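Local coordinates for succinate dehydrogenase (Membrane anchor subunit) (Mycolicibacterium smegmatis, PDB 7D6V), which forms the membrane anchor of a succinate dehydrogenase, holding an Fe2S2 cluster and ubiquinone-1, and probably passes electrons from succinate to quinone, at residues Arg52-Trp60 and Tyr71-Gly82; Leu167-Phe177 and Asn189-Trp200. All coordinates share one frame; numbering follows the deposited sequence.

Interaction 1 ties the C-terminal end of helix 33-55 to the loop after strand 66-67, and interaction 2 pairs helices 155-175 and 188-204. They follow one another along the chain, with centres about 17 Å apart. Segment 71-82 joins them: S72 OG lies 3.2 Å from N169 OD1, S72 CB packs against D172 OD2 at 3.5 Å, and P73 rests on V168. Interaction 2 approaches the redox site, since the L199 side chain lies about 10 Å from the Fe2S2 cluster and the same distance from a bound phosphatidylethanolamine. In interaction 1 the side chain of A53 is about 12 Å from a bound phosphatidylethanolamine (PEV).

Interaction 1. Residues Arg52-Trp60 and Tyr71-Gly82; sequences RAFWGSAYW and YSPCVSTACAPG
The rings of Y59 and Y71 form an offset stack, their planes 2° apart and their centroids separated by 4.6 Å. Y59 presents one face to CD2 of Y71; over the facing side of the Y71 ring lie CG and CB of Y59, CB making a CH-pi contact 3.8 Å from the Y71 centroid. The S57 amide sits at the edge of Y59, and the G56 amide at that of Y71. This aromatic pair joins a helix C-terminus to a loop: G56, with positive phi, ends the helical course of 33-55, and Y71 OH bridges the last turn, donating to R52 O (2.5 Å) and accepting from G56 N (2.7 Å). The guanidinium of R52 grips the backbone just beyond, NH1 bonding to S57 O and NH2 to A58 O, while its NE is salt-bridged to D255 of helix 240-264.

In Y59, CG is held between the backbone N and carbonyl carbon (chi1 59°), which lays the ring across Y71 with its hydroxyl directed into segment 71-82. C74 SG approaches the Y59 ring obliquely. Next along the chain, the W60 indole has G82 C over one face and A80 CB beside CD1, at 3.6 Å. A80 serves both aromatics: its CB also touches Y59 OH, and its amide N donates to Y59 OH across 3.0 Å, with an N-H...O angle of 147°.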
loop_
_atom_site.group_PDB
_atom_site.type_symbol
_atom_site.label_atom_id
_atom_site.label_comp_id
_atom_site.label_asym_id
_atom_site.label_seq_id
_atom_site.Cartn_x
_atom_site.Cartn_y
_atom_site.Cartn_z
ATOM N N ARG C 52 30.126 -42.871 -3.780
ATOM C CA ARG C 52 29.293 -44.009 -4.141
ATOM C C ARG C 52 29.210 -44.199 -5.648
ATOM O O ARG C 52 29.145 -45.338 -6.121
ATOM C CB ARG C 52 27.899 -43.851 -3.542
ATOM C CG ARG C 52 27.758 -44.504 -2.187
ATOM C CD ARG C 52 28.059 -45.986 -2.272
ATOM N NE ARG C 52 26.978 -46.715 -2.924
ATOM C CZ ARG C 52 27.080 -47.959 -3.374
ATOM N NH1 ARG C 52 28.219 -48.621 -3.246
ATOM N NH2 ARG C 52 26.041 -48.538 -3.953
ATOM N N ALA C 53 29.217 -43.108 -6.418
ATOM C CA ALA C 53 29.166 -43.223 -7.867
ATOM C C ALA C 53 30.453 -43.801 -8.431
ATOM O O ALA C 53 30.416 -44.523 -9.432
ATOM C CB ALA C 53 28.882 -41.859 -8.489
ATOM N N PHE C 54 31.594 -43.501 -7.820
ATOM C CA PHE C 54 32.850 -44.049 -8.311
ATOM C C PHE C 54 33.261 -45.342 -7.620
ATOM O O PHE C 54 34.300 -45.905 -7.973
ATOM C CB PHE C 54 33.964 -43.013 -8.177
ATOM C CG PHE C 54 33.910 -41.944 -9.222
ATOM C CD1 PHE C 54 34.373 -42.190 -10.500
ATOM C CD2 PHE C 54 33.381 -40.702 -8.934
ATOM C CE1 PHE C 54 34.318 -41.216 -11.464
ATOM C CE2 PHE C 54 33.326 -39.722 -9.898
ATOM C CZ PHE C 54 33.794 -39.979 -11.164
ATOM N N TRP C 55 32.483 -45.830 -6.651
ATOM C CA TRP C 55 32.858 -47.071 -5.978
ATOM C C TRP C 55 32.881 -48.250 -6.941
ATOM O O TRP C 55 33.799 -49.077 -6.896
ATOM C CB TRP C 55 31.911 -47.357 -4.816
ATOM C CG TRP C 55 32.486 -48.356 -3.878
ATOM C CD1 TRP C 55 32.315 -49.703 -3.910
ATOM C CD2 TRP C 55 33.363 -48.088 -2.781
ATOM N NE1 TRP C 55 33.020 -50.295 -2.893
ATOM C CE2 TRP C 55 33.673 -49.323 -2.186
ATOM C CE3 TRP C 55 33.911 -46.923 -2.242
ATOM C CZ2 TRP C 55 34.503 -49.425 -1.075
ATOM C CZ3 TRP C 55 34.734 -47.027 -1.144
ATOM C CH2 TRP C 55 35.022 -48.267 -0.570
ATOM N N GLY C 56 31.879 -48.356 -7.808
ATOM C CA GLY C 56 31.877 -49.385 -8.823
ATOM C C GLY C 56 31.392 -50.746 -8.384
ATOM O O GLY C 56 31.463 -51.692 -9.176
ATOM N N SER C 57 30.903 -50.885 -7.156
ATOM C CA SER C 57 30.388 -52.163 -6.690
ATOM C C SER C 57 29.284 -51.910 -5.677
ATOM O O SER C 57 29.067 -50.780 -5.233
ATOM C CB SER C 57 31.499 -53.032 -6.092
ATOM O OG SER C 57 31.905 -52.554 -4.825
ATOM N N ALA C 58 28.579 -52.986 -5.326
ATOM C CA ALA C 58 27.479 -52.963 -4.360
ATOM C C ALA C 58 26.375 -51.998 -4.799
ATOM O O ALA C 58 26.043 -51.031 -4.113
ATOM C CB ALA C 58 27.986 -52.624 -2.956
ATOM N N TYR C 59 25.799 -52.290 -5.964
ATOM C CA TYR C 59 24.760 -51.444 -6.529
ATOM C C TYR C 59 23.597 -52.221 -7.130
ATOM O O TYR C 59 22.651 -51.594 -7.615
ATOM C CB TYR C 59 25.357 -50.516 -7.603
ATOM C CG TYR C 59 26.019 -51.249 -8.745
ATOM C CD1 TYR C 59 25.292 -51.633 -9.861
ATOM C CD2 TYR C 59 27.366 -51.566 -8.703
ATOM C CE1 TYR C 59 25.886 -52.305 -10.902
ATOM C CE2 TYR C 59 27.970 -52.237 -9.741
ATOM C CZ TYR C 59 27.225 -52.606 -10.839
ATOM O OH TYR C 59 27.821 -53.276 -11.877
ATOM N N TRP C 60 23.628 -53.551 -7.109
ATOM C CA TRP C 60 22.637 -54.365 -7.798
ATOM C C TRP C 60 22.336 -55.604 -6.973
ATOM O O TRP C 60 23.255 -56.337 -6.600
ATOM C CB TRP C 60 23.148 -54.759 -9.189
ATOM C CG TRP C 60 22.353 -55.809 -9.904
ATOM C CD1 TRP C 60 22.746 -57.081 -10.180
ATOM C CD2 TRP C 60 21.049 -55.659 -10.475
ATOM N NE1 TRP C 60 21.764 -57.741 -10.871
ATOM C CE2 TRP C 60 20.710 -56.889 -11.065
ATOM C CE3 TRP C 60 20.133 -54.609 -10.538
ATOM C CZ2 TRP C 60 19.496 -57.098 -11.706
ATOM C CZ3 TRP C 60 18.929 -54.818 -11.174
ATOM C CH2 TRP C 60 18.622 -56.050 -11.750
ATOM N N TYR C 71 23.449 -45.543 -10.144
ATOM C CA TYR C 71 24.000 -46.407 -11.180
ATOM C C TYR C 71 22.952 -46.759 -12.228
ATOM O O TYR C 71 23.106 -47.762 -12.928
ATOM C CB TYR C 71 24.556 -47.701 -10.576
ATOM C CG TYR C 71 25.851 -47.562 -9.818
ATOM C CD1 TYR C 71 25.895 -46.906 -8.598
ATOM C CD2 TYR C 71 27.027 -48.107 -10.311
ATOM C CE1 TYR C 71 27.072 -46.784 -7.901
ATOM C CE2 TYR C 71 28.209 -47.992 -9.617
ATOM C CZ TYR C 71 28.226 -47.328 -8.414
ATOM O OH TYR C 71 29.401 -47.209 -7.716
ATOM N N SER C 72 21.888 -45.950 -12.354
ATOM C CA SER C 72 20.664 -46.454 -12.979
ATOM C C SER C 72 20.859 -46.804 -14.450
ATOM O O SER C 72 20.720 -47.986 -14.807
ATOM C CB SER C 72 19.512 -45.474 -12.740
ATOM O OG SER C 72 19.194 -45.389 -11.365
ATOM N N PRO C 73 21.181 -45.861 -15.354
ATOM C CA PRO C 73 21.489 -46.297 -16.721
ATOM C C PRO C 73 22.847 -46.974 -16.740
ATOM O O PRO C 73 23.884 -46.317 -16.603
ATOM C CB PRO C 73 21.473 -44.993 -17.531
ATOM C CG PRO C 73 20.880 -43.965 -16.617
ATOM C CD PRO C 73 21.279 -44.399 -15.247
ATOM N N CYS C 74 22.853 -48.292 -16.900
ATOM C CA CYS C 74 24.036 -49.111 -16.654
ATOM C C CYS C 74 24.367 -49.825 -17.962
ATOM O O CYS C 74 23.983 -50.975 -18.176
ATOM C CB CYS C 74 23.733 -50.078 -15.496
ATOM S SG CYS C 74 25.144 -50.674 -14.563
ATOM N N VAL C 75 25.104 -49.138 -18.831
ATOM C CA VAL C 75 25.183 -49.481 -20.245
ATOM C C VAL C 75 26.545 -50.061 -20.624
ATOM O O VAL C 75 26.928 -50.015 -21.789
ATOM C CB VAL C 75 24.842 -48.265 -21.121
ATOM C CG1 VAL C 75 23.441 -47.778 -20.824
ATOM C CG2 VAL C 75 25.845 -47.153 -20.889
ATOM N N SER C 76 27.283 -50.610 -19.670
ATOM C CA SER C 76 28.593 -51.179 -19.941
ATOM C C SER C 76 28.545 -52.695 -19.810
ATOM O O SER C 76 27.677 -53.250 -19.134
ATOM C CB SER C 76 29.649 -50.607 -18.994
ATOM O OG SER C 76 30.774 -51.458 -18.918
ATOM N N THR C 77 29.479 -53.365 -20.483
ATOM C CA THR C 77 29.574 -54.814 -20.382
ATOM C C THR C 77 30.313 -55.267 -19.132
ATOM O O THR C 77 30.392 -56.473 -18.881
ATOM C CB THR C 77 30.259 -55.389 -21.625
ATOM O OG1 THR C 77 31.579 -54.845 -21.744
ATOM C CG2 THR C 77 29.464 -55.048 -22.868
ATOM N N ALA C 78 30.855 -54.337 -18.354
ATOM C CA ALA C 78 31.482 -54.641 -17.078
ATOM C C ALA C 78 30.494 -54.599 -15.925
ATOM O O ALA C 78 30.897 -54.777 -14.772
ATOM C CB ALA C 78 32.634 -53.666 -16.812
ATOM N N CYS C 79 29.220 -54.368 -16.212
ATOM C CA CYS C 79 28.177 -54.231 -15.212
ATOM C C CYS C 79 27.683 -55.598 -14.756
ATOM O O CYS C 79 27.861 -56.610 -15.437
ATOM C CB CYS C 79 27.019 -53.411 -15.776
ATOM S SG CYS C 79 27.536 -51.822 -16.456
ATOM N N ALA C 80 27.058 -55.612 -13.583
ATOM C CA ALA C 80 26.554 -56.855 -13.020
ATOM C C ALA C 80 25.482 -57.444 -13.935
ATOM O O ALA C 80 24.713 -56.695 -14.549
ATOM C CB ALA C 80 25.980 -56.618 -11.624
ATOM N N PRO C 81 25.415 -58.768 -14.062
ATOM C CA PRO C 81 24.421 -59.378 -14.954
ATOM C C PRO C 81 23.004 -58.978 -14.573
ATOM O O PRO C 81 22.605 -59.067 -13.411
ATOM C CB PRO C 81 24.656 -60.880 -14.764
ATOM C CG PRO C 81 26.080 -60.977 -14.345
ATOM C CD PRO C 81 26.334 -59.769 -13.493
ATOM N N GLY C 82 22.242 -58.538 -15.574
ATOM C CA GLY C 82 20.876 -58.114 -15.383
ATOM C C GLY C 82 20.693 -56.649 -15.060
ATOM O O GLY C 82 19.548 -56.180 -15.019
#

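Interaction 2. Residues Leu167-Phe177 and Asn189-Trp200; sequences LVNTYDAITAF and NVILTGNVILLW
F177 lays its ring on the carboxamide of N189, the two planes only 5° apart, with ND2 above the ring centre. N189 CB continues the overlap as a CH-pi contact over the same ring, 4.0 Å from the centroid. The amide is also bonded: ND2 donates to A176 O over 3.0 Å, nearly straight, although it stands above the carbonyl plane of A176 and not along a lone pair. G186 N binds OD1, so both ends of the carboxamide have partners and its rotation is fixed. N189, at the start of helix 188-204, thus links to the backbone near the C-terminal end of helix 155-175.

These two helices form an antiparallel pair, crossing at -159° with axes 9.3 Å apart at closest approach. Alanines of the first helix meet branched side chains of the second: A173 CB against V196 CG2 (3.7 Å) midway along, A176 CB against L192 CD1 nearer N189. The other branch of V196, CG1, lies against T170.

At the far end W200 reaches back across to helix 155-175. Its NE1 donates to T170 OG1 at 2.8 Å, the oxygen lying somewhat out of the indole plane. Because T170 OG1 is rotated beside its own backbone N (chi1 -44°), it can also bond to S166 O one turn earlier. Alongside, L167 CD2 packs against W200 CZ2 at 3.8 Å.

Around the pair, Y66 of strand 66-67 touches A176 and L192, and L67 of that strand touches D172. Helix 240-264 packs against the second helix through T250, T254 and Y257, with N195 OD1 hydrogen-bonded to T250 OG1.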
loop_
_atom_site.group_PDB
_atom_site.type_symbol
_atom_site.label_atom_id
_atom_site.label_comp_id
_atom_site.label_asym_id
_atom_site.label_seq_id
_atom_site.Cartn_x
_atom_site.Cartn_y
_atom_site.Cartn_z
ATOM N N LEU C 167 11.894 -40.888 -16.180
ATOM C CA LEU C 167 11.244 -42.032 -16.816
ATOM C C LEU C 167 12.096 -43.293 -16.688
ATOM O O LEU C 167 11.573 -44.388 -16.443
ATOM C CB LEU C 167 10.952 -41.724 -18.283
ATOM C CG LEU C 167 9.823 -40.722 -18.512
ATOM C CD1 LEU C 167 9.798 -40.263 -19.957
ATOM C CD2 LEU C 167 8.496 -41.330 -18.118
ATOM N N VAL C 168 13.411 -43.155 -16.852
ATOM C CA VAL C 168 14.299 -44.310 -16.704
ATOM C C VAL C 168 14.238 -44.860 -15.280
ATOM O O VAL C 168 14.161 -46.079 -15.064
ATOM C CB VAL C 168 15.734 -43.930 -17.108
ATOM C CG1 VAL C 168 16.728 -44.936 -16.563
ATOM C CG2 VAL C 168 15.844 -43.836 -18.614
ATOM N N ASN C 169 14.263 -43.971 -14.287
ATOM C CA ASN C 169 14.160 -44.400 -12.896
ATOM C C ASN C 169 12.807 -45.029 -12.593
ATOM O O ASN C 169 12.726 -45.953 -11.777
ATOM C CB ASN C 169 14.420 -43.220 -11.963
ATOM C CG ASN C 169 15.858 -42.766 -11.991
ATOM O OD1 ASN C 169 16.753 -43.530 -12.341
ATOM N ND2 ASN C 169 16.091 -41.514 -11.624
ATOM N N THR C 170 11.738 -44.537 -13.217
ATOM C CA THR C 170 10.431 -45.158 -13.049
ATOM C C THR C 170 10.426 -46.574 -13.605
ATOM O O THR C 170 9.853 -47.487 -13.000
ATOM C CB THR C 170 9.360 -44.312 -13.729
ATOM O OG1 THR C 170 9.576 -42.934 -13.412
ATOM C CG2 THR C 170 7.979 -44.720 -13.255
ATOM N N TYR C 171 11.061 -46.775 -14.759
ATOM C CA TYR C 171 11.184 -48.127 -15.292
ATOM C C TYR C 171 11.950 -49.025 -14.330
ATOM O O TYR C 171 11.563 -50.177 -14.094
ATOM C CB TYR C 171 11.866 -48.094 -16.659
ATOM C CG TYR C 171 12.078 -49.462 -17.253
ATOM C CD1 TYR C 171 11.075 -50.091 -17.969
ATOM C CD2 TYR C 171 13.280 -50.133 -17.087
ATOM C CE1 TYR C 171 11.262 -51.343 -18.506
ATOM C CE2 TYR C 171 13.473 -51.385 -17.618
ATOM C CZ TYR C 171 12.462 -51.985 -18.328
ATOM O OH TYR C 171 12.659 -53.236 -18.861
ATOM N N ASP C 172 13.047 -48.511 -13.770
ATOM C CA ASP C 172 13.823 -49.275 -12.796
ATOM C C ASP C 172 12.967 -49.674 -11.600
ATOM O O ASP C 172 12.970 -50.837 -11.174
ATOM C CB ASP C 172 15.027 -48.455 -12.337
ATOM C CG ASP C 172 16.209 -48.593 -13.260
ATOM O OD1 ASP C 172 16.477 -49.720 -13.716
ATOM O OD2 ASP C 172 16.872 -47.574 -13.538
ATOM N N ALA C 173 12.220 -48.717 -11.049
ATOM C CA ALA C 173 11.382 -48.997 -9.890
ATOM C C ALA C 173 10.307 -50.024 -10.216
ATOM O O ALA C 173 10.007 -50.898 -9.397
ATOM C CB ALA C 173 10.750 -47.706 -9.373
ATOM N N ILE C 174 9.708 -49.933 -11.403
ATOM C CA ILE C 174 8.670 -50.888 -11.776
ATOM C C ILE C 174 9.253 -52.289 -11.911
ATOM O O ILE C 174 8.655 -53.269 -11.456
ATOM C CB ILE C 174 7.963 -50.437 -13.064
ATOM C CG1 ILE C 174 7.116 -49.197 -12.792
ATOM C CG2 ILE C 174 7.099 -51.551 -13.614
ATOM C CD1 ILE C 174 6.539 -48.568 -14.032
ATOM N N THR C 175 10.430 -52.411 -12.525
ATOM C CA THR C 175 11.024 -53.736 -12.660
ATOM C C THR C 175 11.616 -54.253 -11.356
ATOM O O THR C 175 11.941 -55.441 -11.274
ATOM C CB THR C 175 12.095 -53.736 -13.748
ATOM O OG1 THR C 175 13.164 -52.861 -13.373
ATOM C CG2 THR C 175 11.510 -53.273 -15.065
ATOM N N ALA C 176 11.758 -53.400 -10.341
ATOM C CA ALA C 176 12.256 -53.859 -9.050
ATOM C C ALA C 176 11.300 -54.815 -8.346
ATOM O O ALA C 176 11.721 -55.510 -7.418
ATOM C CB ALA C 176 12.544 -52.663 -8.147
ATOM N N PHE C 177 10.031 -54.867 -8.752
ATOM C CA PHE C 177 9.039 -55.727 -8.102
ATOM C C PHE C 177 9.251 -57.177 -8.539
ATOM O O PHE C 177 8.442 -57.784 -9.242
ATOM C CB PHE C 177 7.628 -55.257 -8.421
ATOM C CG PHE C 177 7.163 -54.124 -7.565
ATOM C CD1 PHE C 177 6.574 -54.367 -6.339
ATOM C CD2 PHE C 177 7.306 -52.816 -7.985
ATOM C CE1 PHE C 177 6.143 -53.330 -5.546
ATOM C CE2 PHE C 177 6.877 -51.774 -7.198
ATOM C CZ PHE C 177 6.294 -52.030 -5.976
ATOM N N ASN C 189 11.349 -52.225 -2.582
ATOM C CA ASN C 189 10.335 -51.648 -3.445
ATOM C C ASN C 189 9.750 -50.390 -2.825
ATOM O O ASN C 189 9.541 -49.392 -3.517
ATOM C CB ASN C 189 9.243 -52.678 -3.716
ATOM C CG ASN C 189 9.740 -53.845 -4.536
ATOM O OD1 ASN C 189 9.706 -54.989 -4.095
ATOM N ND2 ASN C 189 10.216 -53.558 -5.738
ATOM N N VAL C 190 9.492 -50.413 -1.518
ATOM C CA VAL C 190 8.918 -49.244 -0.856
ATOM C C VAL C 190 9.878 -48.065 -0.937
ATOM O O VAL C 190 9.493 -46.952 -1.313
ATOM C CB VAL C 190 8.557 -49.577 0.600
ATOM C CG1 VAL C 190 7.899 -48.386 1.263
ATOM C CG2 VAL C 190 7.649 -50.788 0.653
ATOM N N ILE C 191 11.151 -48.298 -0.605
ATOM C CA ILE C 191 12.130 -47.213 -0.626
ATOM C C ILE C 191 12.302 -46.669 -2.041
ATOM O O ILE C 191 12.266 -45.452 -2.264
ATOM C CB ILE C 191 13.466 -47.691 -0.030
ATOM C CG1 ILE C 191 13.249 -48.181 1.399
ATOM C CG2 ILE C 191 14.495 -46.575 -0.053
ATOM C CD1 ILE C 191 14.455 -48.811 2.021
ATOM N N LEU C 192 12.472 -47.564 -3.021
ATOM C CA LEU C 192 12.669 -47.135 -4.402
ATOM C C LEU C 192 11.460 -46.378 -4.935
ATOM O O LEU C 192 11.611 -45.342 -5.593
ATOM C CB LEU C 192 12.963 -48.345 -5.286
ATOM C CG LEU C 192 14.375 -48.921 -5.275
ATOM C CD1 LEU C 192 14.387 -50.304 -5.890
ATOM C CD2 LEU C 192 15.317 -48.006 -6.027
ATOM N N THR C 193 10.253 -46.888 -4.681
ATOM C CA THR C 193 9.049 -46.251 -5.195
ATOM C C THR C 193 8.832 -44.888 -4.558
ATOM O O THR C 193 8.456 -43.931 -5.246
ATOM C CB THR C 193 7.846 -47.160 -4.956
ATOM O OG1 THR C 193 8.056 -48.410 -5.621
ATOM C CG2 THR C 193 6.574 -46.524 -5.492
ATOM N N GLY C 194 9.066 -44.773 -3.250
ATOM C CA GLY C 194 8.973 -43.470 -2.617
ATOM C C GLY C 194 9.971 -42.485 -3.187
ATOM O O GLY C 194 9.639 -41.321 -3.434
ATOM N N ASN C 195 11.204 -42.941 -3.419
ATOM C CA ASN C 195 12.216 -42.068 -4.001
ATOM C C ASN C 195 11.813 -41.610 -5.396
ATOM O O ASN C 195 11.972 -40.436 -5.741
ATOM C CB ASN C 195 13.565 -42.785 -4.035
ATOM C CG ASN C 195 14.678 -41.908 -4.564
ATOM O OD1 ASN C 195 14.937 -40.831 -4.035
ATOM N ND2 ASN C 195 15.345 -42.367 -5.613
ATOM N N VAL C 196 11.285 -42.524 -6.210
ATOM C CA VAL C 196 10.872 -42.173 -7.565
ATOM C C VAL C 196 9.726 -41.169 -7.538
ATOM O O VAL C 196 9.715 -40.195 -8.303
ATOM C CB VAL C 196 10.500 -43.444 -8.351
ATOM C CG1 VAL C 196 9.698 -43.096 -9.589
ATOM C CG2 VAL C 196 11.753 -44.199 -8.732
ATOM N N ILE C 197 8.747 -41.384 -6.657
ATOM C CA ILE C 197 7.622 -40.458 -6.550
ATOM C C ILE C 197 8.102 -39.074 -6.135
ATOM O O ILE C 197 7.682 -38.057 -6.702
ATOM C CB ILE C 197 6.570 -41.013 -5.571
ATOM C CG1 ILE C 197 5.873 -42.231 -6.169
ATOM C CG2 ILE C 197 5.551 -39.947 -5.211
ATOM C CD1 ILE C 197 5.017 -42.984 -5.179
ATOM N N LEU C 198 8.993 -39.008 -5.145
ATOM C CA LEU C 198 9.474 -37.710 -4.681
ATOM C C LEU C 198 10.328 -37.022 -5.739
ATOM O O LEU C 198 10.291 -35.793 -5.873
ATOM C CB LEU C 198 10.244 -37.880 -3.376
ATOM C CG LEU C 198 9.334 -38.100 -2.167
ATOM C CD1 LEU C 198 10.137 -38.486 -0.944
ATOM C CD2 LEU C 198 8.506 -36.860 -1.896
ATOM N N LEU C 199 11.101 -37.796 -6.504
ATOM C CA LEU C 199 11.855 -37.224 -7.614
ATOM C C LEU C 199 10.923 -36.645 -8.665
ATOM O O LEU C 199 11.193 -35.578 -9.224
ATOM C CB LEU C 199 12.766 -38.279 -8.235
ATOM C CG LEU C 199 14.041 -38.628 -7.473
ATOM C CD1 LEU C 199 14.795 -39.724 -8.199
ATOM C CD2 LEU C 199 14.911 -37.401 -7.300
ATOM N N TRP C 200 9.824 -37.342 -8.955
ATOM C CA TRP C 200 8.841 -36.802 -9.888
ATOM C C TRP C 200 8.238 -35.506 -9.365
ATOM O O TRP C 200 8.032 -34.558 -10.128
ATOM C CB TRP C 200 7.742 -37.828 -10.152
ATOM C CG TRP C 200 8.012 -38.730 -11.306
ATOM C CD1 TRP C 200 8.077 -40.087 -11.281
ATOM C CD2 TRP C 200 8.236 -38.343 -12.666
ATOM N NE1 TRP C 200 8.336 -40.573 -12.535
ATOM C CE2 TRP C 200 8.436 -39.523 -13.406
ATOM C CE3 TRP C 200 8.288 -37.114 -13.331
ATOM C CZ2 TRP C 200 8.684 -39.511 -14.773
ATOM C CZ3 TRP C 200 8.538 -37.107 -14.686
ATOM C CH2 TRP C 200 8.733 -38.297 -15.393
#